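Local coordinates for protein ATP synthase subunit s, mitochondrial (Bos taurus, PDB 3E4G) that regulates the mitochondrial ATP synthase, being needed for its proton conduction and facilitating energy-driven ATP synthesis by blocking a proton leak, at residues M119-C124 with I133-F138; E156-A161 with L169-D174. The protein carries 1 engineered substitution. All coordinates share one frame; numbering follows the deposited sequence.

Contact 1: residues M119-C124 with I133-F138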
loop_
_atom_site.group_PDB
_atom_site.type_symbol
_atom_site.label_atom_id
_atom_site.label_comp_id
_atom_site.label_asym_id
_atom_site.label_seq_id
_atom_site.Cartn_x
_atom_site.Cartn_y
_atom_site.Cartn_z
ATOM N N MET A 119 -8.723 1.331 -2.090
ATOM C CA MET A 119 -7.868 0.621 -1.128
ATOM C C MET A 119 -8.676 -0.397 -0.378
ATOM O O MET A 119 -9.872 -0.242 -0.141
ATOM C CB MET A 119 -7.214 1.633 -0.189
ATOM C CG MET A 119 -6.189 1.086 0.670
ATOM S SD MET A 119 -5.263 2.440 1.451
ATOM C CE MET A 119 -3.985 1.439 2.168
ATOM N N GLU A 120 -7.961 -1.454 -0.019
ATOM C CA GLU A 120 -8.569 -2.604 0.681
ATOM C C GLU A 120 -7.594 -2.976 1.823
ATOM O O GLU A 120 -6.395 -3.119 1.546
ATOM C CB GLU A 120 -8.717 -3.787 -0.250
ATOM C CG GLU A 120 -9.552 -3.430 -1.532
ATOM C CD GLU A 120 -9.580 -4.632 -2.427
ATOM O OE1 GLU A 120 -8.571 -5.018 -3.014
ATOM O OE2 GLU A 120 -10.608 -5.365 -2.413
ATOM N N ILE A 121 -8.122 -3.123 3.017
ATOM C CA ILE A 121 -7.291 -3.496 4.193
ATOM C C ILE A 121 -8.027 -4.613 4.895
ATOM O O ILE A 121 -9.146 -4.401 5.399
ATOM C CB ILE A 121 -7.042 -2.284 5.114
ATOM C CG1 ILE A 121 -6.456 -1.106 4.336
ATOM C CG2 ILE A 121 -6.083 -2.716 6.237
ATOM C CD1 ILE A 121 -6.332 0.162 5.167
ATOM N N ILE A 122 -7.415 -5.785 4.894
ATOM C CA ILE A 122 -8.099 -7.044 5.284
ATOM C C ILE A 122 -7.173 -7.794 6.209
ATOM O O ILE A 122 -6.042 -8.130 5.846
ATOM C CB ILE A 122 -8.382 -7.901 4.032
ATOM C CG1 ILE A 122 -9.229 -7.107 3.000
ATOM C CG2 ILE A 122 -9.092 -9.208 4.465
ATOM C CD1 ILE A 122 -9.082 -7.602 1.614
ATOM N N SER A 123 -7.677 -8.155 7.401
ATOM C CA SER A 123 -6.922 -9.093 8.268
ATOM C C SER A 123 -5.505 -8.603 8.535
ATOM O O SER A 123 -4.552 -9.379 8.539
ATOM C CB SER A 123 -6.925 -10.496 7.680
ATOM O OG SER A 123 -8.242 -11.012 7.514
ATOM N N CYS A 124 -5.369 -7.300 8.802
ATOM C CA CYS A 124 -4.092 -6.699 9.269
ATOM C C CYS A 124 -4.319 -6.352 10.716
ATOM O O CYS A 124 -4.933 -5.313 11.038
ATOM C CB CYS A 124 -3.738 -5.484 8.426
ATOM S SG CYS A 124 -3.383 -5.887 6.700
ATOM N N ILE A 133 -8.499 6.417 9.838
ATOM C CA ILE A 133 -8.929 7.782 9.672
ATOM C C ILE A 133 -7.859 8.607 8.890
ATOM O O ILE A 133 -8.246 9.484 8.145
ATOM C CB ILE A 133 -9.254 8.398 11.086
ATOM C CG1 ILE A 133 -10.511 7.795 11.644
ATOM C CG2 ILE A 133 -9.388 9.921 11.014
ATOM C CD1 ILE A 133 -11.784 8.422 10.988
ATOM N N ALA A 134 -6.585 8.221 8.986
ATOM C CA ALA A 134 -5.556 8.850 8.221
ATOM C C ALA A 134 -5.808 8.824 6.673
ATOM O O ALA A 134 -5.357 9.686 5.926
ATOM C CB ALA A 134 -4.218 8.275 8.570
ATOM N N LEU A 135 -6.537 7.790 6.240
ATOM C CA LEU A 135 -6.821 7.625 4.797
ATOM C C LEU A 135 -7.688 8.711 4.219
ATOM O O LEU A 135 -7.824 8.788 2.979
ATOM C CB LEU A 135 -7.419 6.248 4.524
ATOM C CG LEU A 135 -6.560 5.088 5.062
ATOM C CD1 LEU A 135 -7.368 3.764 4.883
ATOM C CD2 LEU A 135 -5.132 5.071 4.378
ATOM N N HIS A 136 -8.267 9.561 5.073
ATOM C CA HIS A 136 -9.068 10.687 4.529
ATOM C C HIS A 136 -8.217 11.616 3.652
ATOM O O HIS A 136 -8.789 12.320 2.793
ATOM C CB HIS A 136 -9.754 11.469 5.639
ATOM C CG HIS A 136 -8.907 12.403 6.351
ATOM N ND1 HIS A 136 -8.118 12.095 7.432
ATOM C CD2 HIS A 136 -8.820 13.738 6.176
ATOM C CE1 HIS A 136 -7.513 13.218 7.839
ATOM N NE2 HIS A 136 -7.895 14.223 7.064
ATOM N N HIS A 137 -6.908 11.587 3.772
ATOM C CA HIS A 137 -6.069 12.430 2.889
ATOM C C HIS A 137 -6.079 11.922 1.458
ATOM O O HIS A 137 -5.632 12.671 0.558
ATOM C CB HIS A 137 -4.630 12.473 3.382
ATOM C CG HIS A 137 -4.518 13.202 4.672
ATOM N ND1 HIS A 137 -4.777 14.587 4.839
ATOM C CD2 HIS A 137 -4.209 12.735 5.863
ATOM C CE1 HIS A 137 -4.685 14.875 6.109
ATOM N NE2 HIS A 137 -4.216 13.816 6.749
ATOM N N PHE A 138 -6.523 10.697 1.189
ATOM C CA PHE A 138 -6.694 10.183 -0.180
ATOM C C PHE A 138 -7.973 10.748 -0.727
ATOM O O PHE A 138 -9.031 10.128 -0.778
ATOM C CB PHE A 138 -6.628 8.658 -0.197
ATOM C CG PHE A 138 -5.299 8.074 0.111
ATOM C CD1 PHE A 138 -4.097 8.792 0.130
ATOM C CD2 PHE A 138 -5.191 6.672 0.309
ATOM C CE1 PHE A 138 -2.902 8.172 0.296
ATOM C CE2 PHE A 138 -3.966 6.073 0.518
ATOM C CZ PHE A 138 -2.821 6.818 0.514
#
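Met119 and Ile121, alternate residues of strand 118-122, send their side chains to Leu135, at the start of the 3-10 segment 135-137, and to Phe138 just beyond it. The apolar packing centres on Leu135, whose two methyls divide the work. Its CD1 meets Ile121 CD1 tip to tip at 3.8 Å, while its CD2 lies 3.9 Å from Met119 SD, where the two side chains cross at about a right angle. Met119 has two conformers; in the one described here it reaches that far because its CG stands anti to the backbone N (chi1 -171°) and the chain stays extended beyond it.

In this conformer the same sulfur makes a Met-aromatic contact. Phe138 turns the edge of its ring to it, with SD near the ring plane and 4.0 Å from CE2; the faces of the ring take no part in this approach.

Within 133-138, Ile133 O accepts from both His136 N and His136 ND1, the latter at 2.7 Å, and the two donors come from opposite faces of the carbonyl plane. ND1 carries its proton toward this oxygen, and the bond lies in the imidazole plane, fixing the ring's rotation.

Between the two segments the chemistry is thus purely apolar and sulfur-aromatic, all four touching residues being buried: a piece of hydrophobic core inside the fourth leucine-rich repeat.

Contact 2: residues E156-A161 with L169-D174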
loop_
_atom_site.group_PDB
_atom_site.type_symbol
_atom_site.label_atom_id
_atom_site.label_comp_id
_atom_site.label_asym_id
_atom_site.label_seq_id
_atom_site.Cartn_x
_atom_site.Cartn_y
_atom_site.Cartn_z
ATOM N N GLU A 156 -18.727 2.801 13.465
ATOM C CA GLU A 156 -19.769 3.781 13.179
ATOM C C GLU A 156 -19.199 5.177 13.066
ATOM O O GLU A 156 -19.592 6.006 12.218
ATOM C CB GLU A 156 -20.799 3.810 14.323
ATOM C CG GLU A 156 -21.485 2.457 14.526
ATOM C CD GLU A 156 -20.710 1.331 15.309
ATOM O OE1 GLU A 156 -21.291 0.229 15.312
ATOM O OE2 GLU A 156 -19.568 1.470 15.877
ATOM N N LYS A 157 -18.234 5.450 13.910
ATOM C CA LYS A 157 -17.494 6.703 13.870
ATOM C C LYS A 157 -16.731 6.788 12.582
ATOM O O LYS A 157 -16.676 7.866 11.959
ATOM C CB LYS A 157 -16.627 6.878 15.085
ATOM C CG LYS A 157 -17.417 7.126 16.327
ATOM C CD LYS A 157 -16.465 7.338 17.549
ATOM C CE LYS A 157 -17.215 7.449 18.904
ATOM N NZ LYS A 157 -16.219 7.692 19.991
ATOM N N ILE A 158 -16.174 5.676 12.127
ATOM C CA ILE A 158 -15.467 5.665 10.849
ATOM C C ILE A 158 -16.409 6.000 9.710
ATOM O O ILE A 158 -16.133 6.852 8.841
ATOM C CB ILE A 158 -14.681 4.346 10.639
ATOM C CG1 ILE A 158 -13.476 4.394 11.589
ATOM C CG2 ILE A 158 -14.408 4.084 9.089
ATOM C CD1 ILE A 158 -12.678 3.336 11.569
ATOM N N VAL A 159 -17.577 5.389 9.693
ATOM C CA VAL A 159 -18.553 5.701 8.649
ATOM C C VAL A 159 -18.960 7.149 8.612
ATOM O O VAL A 159 -19.015 7.794 7.527
ATOM C CB VAL A 159 -19.862 4.877 8.836
ATOM C CG1 VAL A 159 -20.977 5.283 7.852
ATOM C CG2 VAL A 159 -19.607 3.347 8.774
ATOM N N GLN A 160 -19.207 7.724 9.781
ATOM C CA GLN A 160 -19.585 9.137 9.814
ATOM C C GLN A 160 -18.497 10.079 9.421
ATOM O O GLN A 160 -18.782 11.044 8.672
ATOM C CB GLN A 160 -20.123 9.515 11.182
ATOM C CG GLN A 160 -21.453 8.787 11.436
ATOM C CD GLN A 160 -22.513 8.991 10.301
ATOM O OE1 GLN A 160 -22.831 10.150 9.960
ATOM N NE2 GLN A 160 -23.091 7.892 9.763
ATOM N N ALA A 161 -17.285 9.745 9.840
ATOM C CA ALA A 161 -16.083 10.529 9.491
ATOM C C ALA A 161 -15.922 10.618 8.004
ATOM O O ALA A 161 -15.628 11.686 7.433
ATOM C CB ALA A 161 -14.826 10.024 10.149
ATOM N N LEU A 169 -17.241 8.391 -1.320
ATOM C CA LEU A 169 -16.583 7.133 -1.059
ATOM C C LEU A 169 -17.568 5.961 -0.921
ATOM O O LEU A 169 -18.557 6.094 -0.166
ATOM C CB LEU A 169 -15.764 7.241 0.245
ATOM C CG LEU A 169 -14.989 6.027 0.674
ATOM C CD1 LEU A 169 -13.973 5.617 -0.432
ATOM C CD2 LEU A 169 -14.522 6.191 2.101
ATOM N N GLU A 170 -17.397 4.858 -1.645
ATOM C CA GLU A 170 -18.091 3.625 -1.365
ATOM C C GLU A 170 -17.266 2.912 -0.302
ATOM O O GLU A 170 -16.149 2.449 -0.609
ATOM C CB GLU A 170 -18.123 2.804 -2.656
ATOM C CG GLU A 170 -18.777 1.499 -2.471
ATOM C CD GLU A 170 -18.761 0.612 -3.778
ATOM O OE1 GLU A 170 -18.387 1.069 -4.860
ATOM O OE2 GLU A 170 -19.127 -0.661 -3.763
ATOM N N LEU A 171 -17.813 2.851 0.924
ATOM C CA LEU A 171 -17.113 2.257 2.066
ATOM C C LEU A 171 -17.778 0.956 2.344
ATOM O O LEU A 171 -18.983 0.916 2.699
ATOM C CB LEU A 171 -17.240 3.266 3.323
ATOM C CG LEU A 171 -16.584 2.782 4.629
ATOM C CD1 LEU A 171 -15.062 2.681 4.512
ATOM C CD2 LEU A 171 -16.981 3.694 5.759
ATOM N N LYS A 172 -17.052 -0.140 2.211
ATOM C CA LYS A 172 -17.546 -1.481 2.420
ATOM C C LYS A 172 -16.872 -1.976 3.685
ATOM O O LYS A 172 -15.638 -2.056 3.752
ATOM C CB LYS A 172 -17.213 -2.357 1.257
ATOM C CG LYS A 172 -17.725 -3.741 1.392
ATOM C CD LYS A 172 -17.404 -4.534 0.144
ATOM C CE LYS A 172 -17.994 -5.858 0.172
ATOM N NZ LYS A 172 -19.515 -5.836 0.144
ATOM N N LEU A 173 -17.677 -2.338 4.682
ATOM C CA LEU A 173 -17.162 -2.748 5.999
ATOM C C LEU A 173 -17.594 -4.183 6.275
ATOM O O LEU A 173 -18.844 -4.480 6.284
ATOM C CB LEU A 173 -17.700 -1.869 7.103
ATOM C CG LEU A 173 -17.337 -0.384 6.997
ATOM C CD1 LEU A 173 -17.876 0.374 8.220
ATOM C CD2 LEU A 173 -15.822 -0.158 6.824
ATOM N N ASP A 174 -16.641 -5.045 6.543
ATOM C CA ASP A 174 -16.880 -6.355 7.117
ATOM C C ASP A 174 -16.114 -6.430 8.436
ATOM O O ASP A 174 -15.053 -7.044 8.555
ATOM C CB ASP A 174 -16.408 -7.459 6.162
ATOM C CG ASP A 174 -17.303 -7.648 4.950
ATOM O OD1 ASP A 174 -18.458 -7.235 4.960
ATOM O OD2 ASP A 174 -16.841 -8.278 3.991
#
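Helix 156-161 and strand 170-174 run almost exactly antiparallel, their directions 174° apart and their axes 10.3 Å from each other at closest approach. The backbones come nearest where Val159 faces Leu171, with 7.6 Å between their CA atoms. This is the helix-to-strand return of a beta-alpha-beta crossover, in which the chain returns along the strand opposite to the helix direction.

Leu171 and Leu173, two apart on the strand, both point at the helix, and Val159 CG2 rests against methyls of both. It lies 3.5 Å from Leu173 CD1, closer than carbons usually pack, and 4.0 Å from Leu171 CD2. Val159 holds CG1 anti to its N (chi1 174°), which leaves CG2 as the methyl directed at the two leucines. Leu171 CD2 also presses on the helix backbone, 3.9 Å from Val159 CA, and the same methyl meets Ile158 CG2, of the preceding residue, at 4.2 Å in the conformer described. Every touching group is a hydrocarbon, and Val159 and both leucines remain partly exposed, so the packing lies toward the margin of the core.

On its inner side Ile158 continues onto Asp129 and Ile132 of helix 129-134, and Leu171 onto Leu144 of strand 143-147. That strand hydrogen-bonds through its backbone to strand 170-174, one of the two outermost strands of the sheet within the chain, and helix 155-165, the last helix of the chain, packs against this terminal strand.

In the fold
Contact 1 and contact 2 follow one another along the chain, in the adjoining beta-alpha-beta units 118-147 and 143-174, with centres 11 Å apart. Each sets a helix or the 3-10 segment after it against the same sheet, and strand 143-147 runs between strands 118-122 and 170-174, hydrogen-bonded to both. They also touch directly through the helices: Ile133 CD1 lies 3.5 Å from Ala161 CB. Contact 1 is the more central, about 9 Å from the centre of the chain to its own centre, against about 19 Å for contact 2. At the magnesium site, bound by Gly35 and Thr69, the side chain of Thr69 is about 11 Å from that of Ile121; contact 2 lies away from the site.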